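Local coordinates for tyrosine specific protein phosphatase (Trypanosoma cruzi, PDB 4AZ1) that probably catalyses the hydrolytic removal of phosphate from phosphotyrosine residues of proteins, at residues 133-136 against 142-145; 153-156 against 160-163; 175-178 against 182-185. One frame throughout, in Å; residues are numbered along the deposited sequence.

Interaction 1: residues 133-136 against 142-145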
ATOM      1  N   TYR A 133      -6.172  -1.483   6.357  1.00 33.65           N
ATOM      2  CA  TYR A 133      -5.523  -0.210   6.074  1.00 29.69           C
ATOM      3  C   TYR A 133      -5.581   0.755   7.263  1.00 34.09           C
ATOM      4  O   TYR A 133      -5.269   1.939   7.124  1.00 35.47           O
ATOM      5  CB  TYR A 133      -6.108   0.418   4.807  1.00 30.05           C
ATOM      6  CG  TYR A 133      -7.622   0.489   4.813  1.00 28.63           C
ATOM      7  CD1 TYR A 133      -8.281   1.554   5.404  1.00 33.58           C
ATOM      8  CD2 TYR A 133      -8.385  -0.501   4.205  1.00 28.44           C
ATOM      9  CE1 TYR A 133      -9.669   1.640   5.403  1.00 30.99           C
ATOM     10  CE2 TYR A 133      -9.788  -0.429   4.200  1.00 26.14           C
ATOM     11  CZ  TYR A 133     -10.413   0.642   4.803  1.00 32.79           C
ATOM     12  OH  TYR A 133     -11.787   0.732   4.802  1.00 30.61           O
ATOM     13  N   TRP A 134      -5.965   0.237   8.429  1.00 29.78           N
ATOM     14  CA  TRP A 134      -6.054   1.049   9.648  1.00 28.82           C
ATOM     15  C   TRP A 134      -5.109   0.494  10.703  1.00 33.26           C
ATOM     16  O   TRP A 134      -4.777  -0.687  10.659  1.00 33.68           O
ATOM     17  CB  TRP A 134      -7.491   1.045  10.189  1.00 29.11           C
ATOM     18  CG  TRP A 134      -7.992  -0.338  10.468  1.00 32.69           C
ATOM     19  CD1 TRP A 134      -7.829  -1.056  11.619  1.00 36.24           C
ATOM     20  CD2 TRP A 134      -8.726  -1.173   9.569  1.00 29.12           C
ATOM     21  NE1 TRP A 134      -8.420  -2.292  11.488  1.00 32.68           N
ATOM     22  CE2 TRP A 134      -8.977  -2.387  10.242  1.00 29.69           C
ATOM     23  CE3 TRP A 134      -9.199  -1.007   8.260  1.00 30.90           C
ATOM     24  CZ2 TRP A 134      -9.694  -3.436   9.646  1.00 25.75           C
ATOM     25  CZ3 TRP A 134      -9.905  -2.052   7.668  1.00 30.12           C
ATOM     26  CH2 TRP A 134     -10.148  -3.247   8.360  1.00 25.64           C
ATOM     27  N   PRO A 135      -4.673   1.345  11.657  1.00 34.58           N
ATOM     28  CA  PRO A 135      -3.784   0.835  12.711  1.00 40.36           C
ATOM     29  C   PRO A 135      -4.547  -0.111  13.621  1.00 37.85           C
ATOM     30  O   PRO A 135      -5.729   0.126  13.898  1.00 38.29           O
ATOM     31  CB  PRO A 135      -3.392   2.096  13.514  1.00 40.87           C
ATOM     32  CG  PRO A 135      -3.918   3.293  12.706  1.00 40.43           C
ATOM     33  CD  PRO A 135      -5.030   2.767  11.853  1.00 39.27           C
ATOM     34  N   GLU A 136      -3.883  -1.165  14.083  1.00 40.16           N
ATOM     35  CA  GLU A 136      -4.507  -2.087  15.012  1.00 50.75           C
ATOM     36  C   GLU A 136      -4.518  -1.472  16.403  1.00 58.42           C
ATOM     37  O   GLU A 136      -3.510  -0.860  16.823  1.00 46.88           O
ATOM     38  CB  GLU A 136      -3.736  -3.409  15.057  1.00 54.68           C
ATOM     39  CG  GLU A 136      -3.968  -4.345  13.880  1.00 66.59           C
ATOM     40  CD  GLU A 136      -3.261  -5.680  14.071  1.00 82.99           C
ATOM     41  OE1 GLU A 136      -2.036  -5.675  14.342  1.00 77.22           O
ATOM     42  OE2 GLU A 136      -3.933  -6.729  13.966  1.00 89.92           O
ATOM     43  N   SER A 142      -0.209   4.283  15.105  1.00 46.86           N
ATOM     44  CA  SER A 142       0.080   4.841  13.775  1.00 45.97           C
ATOM     45  C   SER A 142       0.696   3.783  12.870  1.00 43.60           C
ATOM     46  O   SER A 142       1.572   3.039  13.300  1.00 44.69           O
ATOM     47  CB  SER A 142       1.100   5.987  13.873  1.00 47.93           C
ATOM     48  OG  SER A 142       0.556   7.140  14.477  1.00 68.87           O
ATOM     49  N   ILE A 143       0.259   3.729  11.616  1.00 40.34           N
ATOM     50  CA  ILE A 143       0.993   2.987  10.591  1.00 45.67           C
ATOM     51  C   ILE A 143       1.243   3.900   9.382  1.00 43.88           C
ATOM     52  O   ILE A 143       0.591   4.942   9.236  1.00 42.34           O
ATOM     53  CB  ILE A 143       0.239   1.727  10.155  1.00 39.04           C
ATOM     54  CG1 ILE A 143      -1.142   2.103   9.624  1.00 38.98           C
ATOM     55  CG2 ILE A 143       0.116   0.747  11.313  1.00 44.27           C
ATOM     56  CD1 ILE A 143      -2.000   0.896   9.240  1.00 43.32           C
ATOM     57  N   ALA A 144       2.173   3.514   8.514  1.00 36.85           N
ATOM     58  CA  ALA A 144       2.499   4.345   7.351  1.00 32.62           C
ATOM     59  C   ALA A 144       2.553   3.543   6.042  1.00 38.25           C
ATOM     60  O   ALA A 144       2.769   2.319   6.053  1.00 33.18           O
ATOM     61  CB  ALA A 144       3.814   5.092   7.586  1.00 34.82           C
ATOM     62  N   VAL A 145       2.313   4.226   4.922  1.00 37.17           N
ATOM     63  CA  VAL A 145       2.590   3.656   3.610  1.00 36.74           C
ATOM     64  C   VAL A 145       3.773   4.408   3.028  1.00 41.62           C
ATOM     65  O   VAL A 145       3.994   5.590   3.333  1.00 35.84           O
ATOM     66  CB  VAL A 145       1.377   3.686   2.652  1.00 37.20           C
ATOM     67  CG1 VAL A 145       0.296   2.703   3.111  1.00 28.74           C
ATOM     68  CG2 VAL A 145       0.812   5.112   2.513  1.00 34.61           C
TER
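Ser142 touches the loop first: its backbone N comes 4.2 Å from CB of Pro135, a loose van der Waals approach. The serine hydroxyl points elsewhere and bonds to Ser154 on the next strand. Ile143 carries most of the contact, and does so with carbon alone, for no hydrogen bond joins the two segments. Its CG1 lies between the backbone N and the carbonyl carbon (chi1 58°), and the extended chain beyond drives CD1 against the peptide linking Trp134 to Pro135. Ile143 CD1 sits 3.5 Å from Trp134 C and 3.6 Å from Pro135 N. Ile143 CD1 also comes 4.0 Å from Tyr133 O. The other branch, CG2 of Ile143, rests 4.1 Å from CA of Pro135, while CG1 of Ile143 passes 4.3 Å from Pro135 CG, so the isoleucine fits against both the proline and the peptide before it. Ile143 also packs on Leu52 of the second subunit. Past it the strand diverges: Ala144 makes backbone bonds to that subunit, and Val145 packs on Ile101, Pro102 and Leu105 of helix 101-110.

On the loop side, Trp134 turns its CB away from the strand and stands edge-on over the ring of Tyr133, its CE3 3.8 Å above the plane. Tyr133 in turn bonds through OH to Gln188 and His225. The arrangement belongs to the counterpart of the KCxxYWP motif of classical tyrosine phosphatases, whose Tyr-Trp-Pro is matched here: the proline and backbone lie against the edge strand of the mixed sheet, while the tyrosine reaches inward to the histidine that opens the HC(X)5R signature.

Interaction 2: residues 153-156 against 160-163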
ATOM      1  N   ILE A 153      -1.259   7.093   8.755  1.00 41.03           N
ATOM      2  CA  ILE A 153      -2.628   7.078   9.265  1.00 32.24           C
ATOM      3  C   ILE A 153      -2.605   6.677  10.751  1.00 42.16           C
ATOM      4  O   ILE A 153      -1.895   5.737  11.148  1.00 36.18           O
ATOM      5  CB  ILE A 153      -3.554   6.200   8.373  1.00 37.36           C
ATOM      6  CG1 ILE A 153      -4.983   6.145   8.926  1.00 30.10           C
ATOM      7  CG2 ILE A 153      -2.990   4.823   8.198  1.00 40.36           C
ATOM      8  CD1 ILE A 153      -5.957   5.380   7.983  1.00 35.07           C
ATOM      9  N   SER A 154      -3.341   7.418  11.578  1.00 36.42           N
ATOM     10  CA  SER A 154      -3.216   7.272  13.024  1.00 32.18           C
ATOM     11  C   SER A 154      -4.572   7.200  13.680  1.00 32.62           C
ATOM     12  O   SER A 154      -5.570   7.684  13.131  1.00 38.47           O
ATOM     13  CB  SER A 154      -2.467   8.465  13.635  1.00 39.98           C
ATOM     14  OG  SER A 154      -1.312   8.791  12.897  1.00 54.91           O
ATOM     15  N   GLU A 155      -4.606   6.617  14.873  1.00 39.84           N
ATOM     16  CA  GLU A 155      -5.808   6.640  15.682  1.00 49.38           C
ATOM     17  C   GLU A 155      -5.961   8.051  16.249  1.00 43.40           C
ATOM     18  O   GLU A 155      -4.989   8.634  16.707  1.00 41.78           O
ATOM     19  CB  GLU A 155      -5.718   5.607  16.808  1.00 54.56           C
ATOM     20  CG  GLU A 155      -6.965   5.576  17.693  1.00 69.86           C
ATOM     21  CD  GLU A 155      -7.070   4.326  18.550  1.00 71.91           C
ATOM     22  OE1 GLU A 155      -6.092   3.533  18.585  1.00 75.06           O
ATOM     23  OE2 GLU A 155      -8.142   4.144  19.185  1.00 55.01           O
ATOM     24  N   ASP A 156      -7.165   8.611  16.180  1.00 42.18           N
ATOM     25  CA  ASP A 156      -7.408   9.945  16.730  1.00 44.92           C
ATOM     26  C   ASP A 156      -7.181   9.912  18.241  1.00 48.13           C
ATOM     27  O   ASP A 156      -7.876   9.185  18.958  1.00 46.46           O
ATOM     28  CB  ASP A 156      -8.833  10.406  16.391  1.00 57.13           C
ATOM     29  CG  ASP A 156      -9.076  11.887  16.703  1.00 64.13           C
ATOM     30  OD1 ASP A 156      -8.603  12.388  17.759  1.00 53.81           O
ATOM     31  OD2 ASP A 156      -9.759  12.546  15.883  1.00 68.19           O
ATOM     32  N   ALA A 160     -11.393   7.492  20.887  1.00 50.65           N
ATOM     33  CA  ALA A 160     -11.063   6.064  20.767  1.00 52.93           C
ATOM     34  C   ALA A 160     -11.980   5.269  19.823  1.00 56.73           C
ATOM     35  O   ALA A 160     -13.113   5.683  19.532  1.00 48.80           O
ATOM     36  CB  ALA A 160     -11.039   5.415  22.142  1.00 55.64           C
ATOM     37  N   TYR A 161     -11.485   4.122  19.356  1.00 52.22           N
ATOM     38  CA  TYR A 161     -12.278   3.219  18.522  1.00 56.03           C
ATOM     39  C   TYR A 161     -13.525   2.809  19.295  1.00 53.49           C
ATOM     40  O   TYR A 161     -13.443   2.556  20.494  1.00 49.44           O
ATOM     41  CB  TYR A 161     -11.500   1.941  18.218  1.00 50.02           C
ATOM     42  CG  TYR A 161     -10.425   2.024  17.153  1.00 47.53           C
ATOM     43  CD1 TYR A 161     -10.097   3.226  16.533  1.00 43.88           C
ATOM     44  CD2 TYR A 161      -9.727   0.878  16.776  1.00 37.98           C
ATOM     45  CE1 TYR A 161      -9.099   3.281  15.555  1.00 46.19           C
ATOM     46  CE2 TYR A 161      -8.729   0.917  15.807  1.00 39.40           C
ATOM     47  CZ  TYR A 161      -8.417   2.121  15.202  1.00 46.03           C
ATOM     48  OH  TYR A 161      -7.428   2.158  14.240  1.00 36.02           O
ATOM     49  N   GLU A 162     -14.672   2.730  18.622  1.00 44.95           N
ATOM     50  CA  GLU A 162     -15.904   2.286  19.289  1.00 50.87           C
ATOM     51  C   GLU A 162     -16.357   0.937  18.738  1.00 48.95           C
ATOM     52  O   GLU A 162     -16.399   0.741  17.525  1.00 44.06           O
ATOM     53  CB  GLU A 162     -17.015   3.326  19.125  1.00 53.14           C
ATOM     54  CG  GLU A 162     -16.654   4.703  19.682  1.00 61.56           C
ATOM     55  CD  GLU A 162     -17.704   5.756  19.365  1.00 74.86           C
ATOM     56  OE1 GLU A 162     -18.732   5.400  18.748  1.00 82.95           O
ATOM     57  OE2 GLU A 162     -17.502   6.937  19.731  1.00 77.15           O
ATOM     58  N   VAL A 163     -16.679   0.002  19.626  1.00 51.73           N
ATOM     59  CA  VAL A 163     -17.138  -1.308  19.191  1.00 52.80           C
ATOM     60  C   VAL A 163     -18.561  -1.514  19.673  1.00 56.72           C
ATOM     61  O   VAL A 163     -18.835  -1.416  20.870  1.00 56.34           O
ATOM     62  CB  VAL A 163     -16.260  -2.442  19.735  1.00 57.60           C
ATOM     63  CG1 VAL A 163     -16.649  -3.759  19.071  1.00 54.74           C
ATOM     64  CG2 VAL A 163     -14.785  -2.142  19.483  1.00 49.06           C
TER
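Glu155 and Tyr161 meet across a break in strand 151-164 of the mixed tyrosine phosphatase sheet, where a short loop interrupts the strand before it resumes at Glu162. Glu155 closes the first half of that strand, and its CB is directed toward the far half. With CG anti to the backbone N (chi1 -180°) and the chain extended beyond, the side chain spans the gap instead of folding back on its own strand. From CB the next atom, CG of Glu155, already meets the aromatic ring, 3.8 Å from CE1 of Tyr161. Farther out, CD of Glu155 lies 3.7 Å above the plane of the Tyr161 ring, displaced toward the rim, so the carboxylate stacks on the ring face with the two planes 26° apart. At the tip, OE2 of Glu155 leans over CD1 of Tyr161 at 3.4 Å and skirts CA of Ala160 at 3.8 Å.

The tyrosine is held at its face and at its hydroxyl. Glu155 lies over one face, and the hydroxyl bonds to the carbonyl of Pro135 in loop residues 133-136, while side chains of Arg172 and Leu174 on the neighbouring strand also touch the residue. Asp156, at the start of the excursion, accepts the backbone N-H of Gly158 on OD1, the bond of an Asx turn. The polar link across the break is modest: Tyr161 N donates to Glu155 OE2 at 3.3 Å, with an N-H...O angle of 149°, a weak hydrogen bond made by the same oxygen that overlies the ring.

Interaction 3: residues 175-178 against 182-185; sequences ILQR and PPHK
A beta hairpin joins strand 169-177 to strand 184-191, and residues 175-178 and 182-185 form its end beside the turn. Leu176 and His184 are an antiparallel hydrogen-bonded pair: Leu176 N reaches His184 O at 2.7 Å, and His184 N reaches Leu176 O, also at 2.7 Å. Both bonds are short and nearly straight, with N-H...O angles of 165° and 166°. Each carbonyl also receives a CA-H...O contact, since CA of Ile175 lies 3.5 Å from His184 O and CA of Pro183 lies 3.4 Å from Leu176 O.

Ile175 and Lys185 form the next, non-hydrogen-bonded pair, and their side chains run alongside each other. CG1 of Ile175 meets CG of Lys185 at 3.9 Å. The other branch, CG2 of Ile175, stands anti to the backbone N, which swings it toward the turn, where it packs 3.7 Å from CB of Pro183. The lysine's NZ makes a long, weak ion pair with OD2 of Asp156.

Leu176 and His184 share the other face of the sheet. There Leu176 packs on Leu108 and Tyr109 of helix 101-110, and His184 NE2 bonds to the carbonyl of Ile113. Helix 101-110 thus packs on the Leu176 side, while Ile175 and the methylene chain of Lys185 lie on the opposite one, in a hairpin that belongs to the antiparallel flank of the mixed sheet of the tyrosine phosphatase fold.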
ATOM      1  N   ILE A 175      -6.750   9.763  11.578  1.00 39.42           N
ATOM      2  CA  ILE A 175      -6.117  10.970  11.071  1.00 38.96           C
ATOM      3  C   ILE A 175      -5.114  10.602   9.983  1.00 36.75           C
ATOM      4  O   ILE A 175      -4.170   9.835  10.227  1.00 40.71           O
ATOM      5  CB  ILE A 175      -5.426  11.769  12.211  1.00 37.24           C
ATOM      6  CG1 ILE A 175      -6.450  12.153  13.290  1.00 42.88           C
ATOM      7  CG2 ILE A 175      -4.774  13.014  11.664  1.00 42.38           C
ATOM      8  CD1 ILE A 175      -5.846  12.911  14.489  1.00 45.76           C
ATOM      9  N   LEU A 176      -5.333  11.118   8.776  1.00 34.72           N
ATOM     10  CA  LEU A 176      -4.384  10.934   7.680  1.00 37.95           C
ATOM     11  C   LEU A 176      -3.473  12.138   7.601  1.00 51.19           C
ATOM     12  O   LEU A 176      -3.947  13.283   7.680  1.00 46.24           O
ATOM     13  CB  LEU A 176      -5.121  10.772   6.351  1.00 44.37           C
ATOM     14  CG  LEU A 176      -5.492   9.344   5.974  1.00 48.63           C
ATOM     15  CD1 LEU A 176      -6.457   9.327   4.787  1.00 42.64           C
ATOM     16  CD2 LEU A 176      -4.224   8.588   5.646  1.00 50.29           C
ATOM     17  N   GLN A 177      -2.169  11.894   7.451  1.00 44.04           N
ATOM     18  CA  GLN A 177      -1.229  12.992   7.312  1.00 47.57           C
ATOM     19  C   GLN A 177      -0.106  12.712   6.303  1.00 55.27           C
ATOM     20  O   GLN A 177       0.393  11.584   6.212  1.00 51.02           O
ATOM     21  CB  GLN A 177      -0.629  13.353   8.675  1.00 50.49           C
ATOM     22  CG  GLN A 177      -0.093  14.782   8.721  1.00 66.56           C
ATOM     23  CD  GLN A 177       0.480  15.156  10.082  1.00 78.73           C
ATOM     24  OE1 GLN A 177       0.401  14.379  11.039  1.00 85.71           O
ATOM     25  NE2 GLN A 177       1.064  16.347  10.172  1.00 73.53           N
ATOM     26  N   ARG A 178       0.264  13.745   5.539  1.00 49.38           N
ATOM     27  CA  ARG A 178       1.487  13.751   4.736  1.00 55.90           C
ATOM     28  C   ARG A 178       2.413  14.758   5.388  1.00 59.78           C
ATOM     29  O   ARG A 178       1.945  15.714   6.010  1.00 63.77           O
ATOM     30  CB  ARG A 178       1.234  14.209   3.293  1.00 54.46           C
ATOM     31  CG  ARG A 178       0.091  13.522   2.564  1.00 62.44           C
ATOM     32  CD  ARG A 178       0.059  13.931   1.090  1.00 68.52           C
ATOM     33  NE  ARG A 178       0.899  13.061   0.270  1.00 74.23           N
ATOM     34  CZ  ARG A 178       0.430  12.087  -0.502  1.00 75.38           C
ATOM     35  NH1 ARG A 178      -0.873  11.862  -0.580  1.00 75.01           N
ATOM     36  NH2 ARG A 178       1.263  11.339  -1.206  1.00 84.67           N
ATOM     37  N   PRO A 182      -1.373  19.801   6.125  1.00 63.59           N
ATOM     38  CA  PRO A 182      -2.326  19.701   7.235  1.00 60.36           C
ATOM     39  C   PRO A 182      -2.969  18.318   7.338  1.00 55.36           C
ATOM     40  O   PRO A 182      -3.279  17.701   6.312  1.00 56.49           O
ATOM     41  CB  PRO A 182      -3.374  20.771   6.901  1.00 70.95           C
ATOM     42  CG  PRO A 182      -3.218  21.031   5.438  1.00 75.75           C
ATOM     43  CD  PRO A 182      -1.765  20.832   5.148  1.00 71.46           C
ATOM     44  N   PRO A 183      -3.141  17.822   8.575  1.00 47.23           N
ATOM     45  CA  PRO A 183      -3.775  16.519   8.807  1.00 50.23           C
ATOM     46  C   PRO A 183      -5.237  16.505   8.358  1.00 50.77           C
ATOM     47  O   PRO A 183      -5.876  17.557   8.307  1.00 55.65           O
ATOM     48  CB  PRO A 183      -3.679  16.332  10.328  1.00 52.23           C
ATOM     49  CG  PRO A 183      -3.412  17.715  10.897  1.00 62.51           C
ATOM     50  CD  PRO A 183      -2.690  18.472   9.826  1.00 59.06           C
ATOM     51  N   HIS A 184      -5.747  15.327   8.018  1.00 44.69           N
ATOM     52  CA  HIS A 184      -7.147  15.180   7.648  1.00 39.55           C
ATOM     53  C   HIS A 184      -7.798  14.080   8.477  1.00 48.99           C
ATOM     54  O   HIS A 184      -7.365  12.917   8.434  1.00 46.89           O
ATOM     55  CB  HIS A 184      -7.302  14.868   6.154  1.00 43.93           C
ATOM     56  CG  HIS A 184      -8.708  14.522   5.754  1.00 45.88           C
ATOM     57  ND1 HIS A 184      -9.714  15.465   5.675  1.00 51.42           N
ATOM     58  CD2 HIS A 184      -9.280  13.341   5.426  1.00 42.68           C
ATOM     59  CE1 HIS A 184     -10.840  14.879   5.313  1.00 50.72           C
ATOM     60  NE2 HIS A 184     -10.608  13.590   5.153  1.00 45.65           N
ATOM     61  N   LYS A 185      -8.831  14.448   9.231  1.00 42.00           N
ATOM     62  CA  LYS A 185      -9.580  13.491  10.040  1.00 41.10           C
ATOM     63  C   LYS A 185     -10.685  12.846   9.217  1.00 43.34           C
ATOM     64  O   LYS A 185     -11.302  13.497   8.377  1.00 46.58           O
ATOM     65  CB  LYS A 185     -10.203  14.187  11.248  1.00 45.90           C
ATOM     66  CG  LYS A 185      -9.184  14.766  12.217  1.00 44.96           C
ATOM     67  CD  LYS A 185      -9.862  15.386  13.425  1.00 57.46           C
ATOM     68  CE  LYS A 185      -8.826  15.855  14.435  1.00 65.42           C
ATOM     69  NZ  LYS A 185      -9.461  16.373  15.673  1.00 76.34           N
TER

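Overall arrangement
The three contacts follow one another in the chain, each closing before the next opens, and all reach the antiparallel end of the mixed sheet, the loop 133-136 lying against it, where strands 142-145, 151-164, 169-177 and 184-191 are successive neighbours. The centre of interaction 1 is 11 Å from that of interaction 2, and the centre of interaction 3 is 13 Å from each of these. Strand 151-164 is the go-between: Ile153 N bonds to Ile143 O at 2.9 Å, and Ser154 O takes Ile175 N, also at 2.9 Å. Interactions 1 and 3 stay about 7 Å apart at their nearest atoms. All three lie along a meandering flank whose outer strand meets the second subunit.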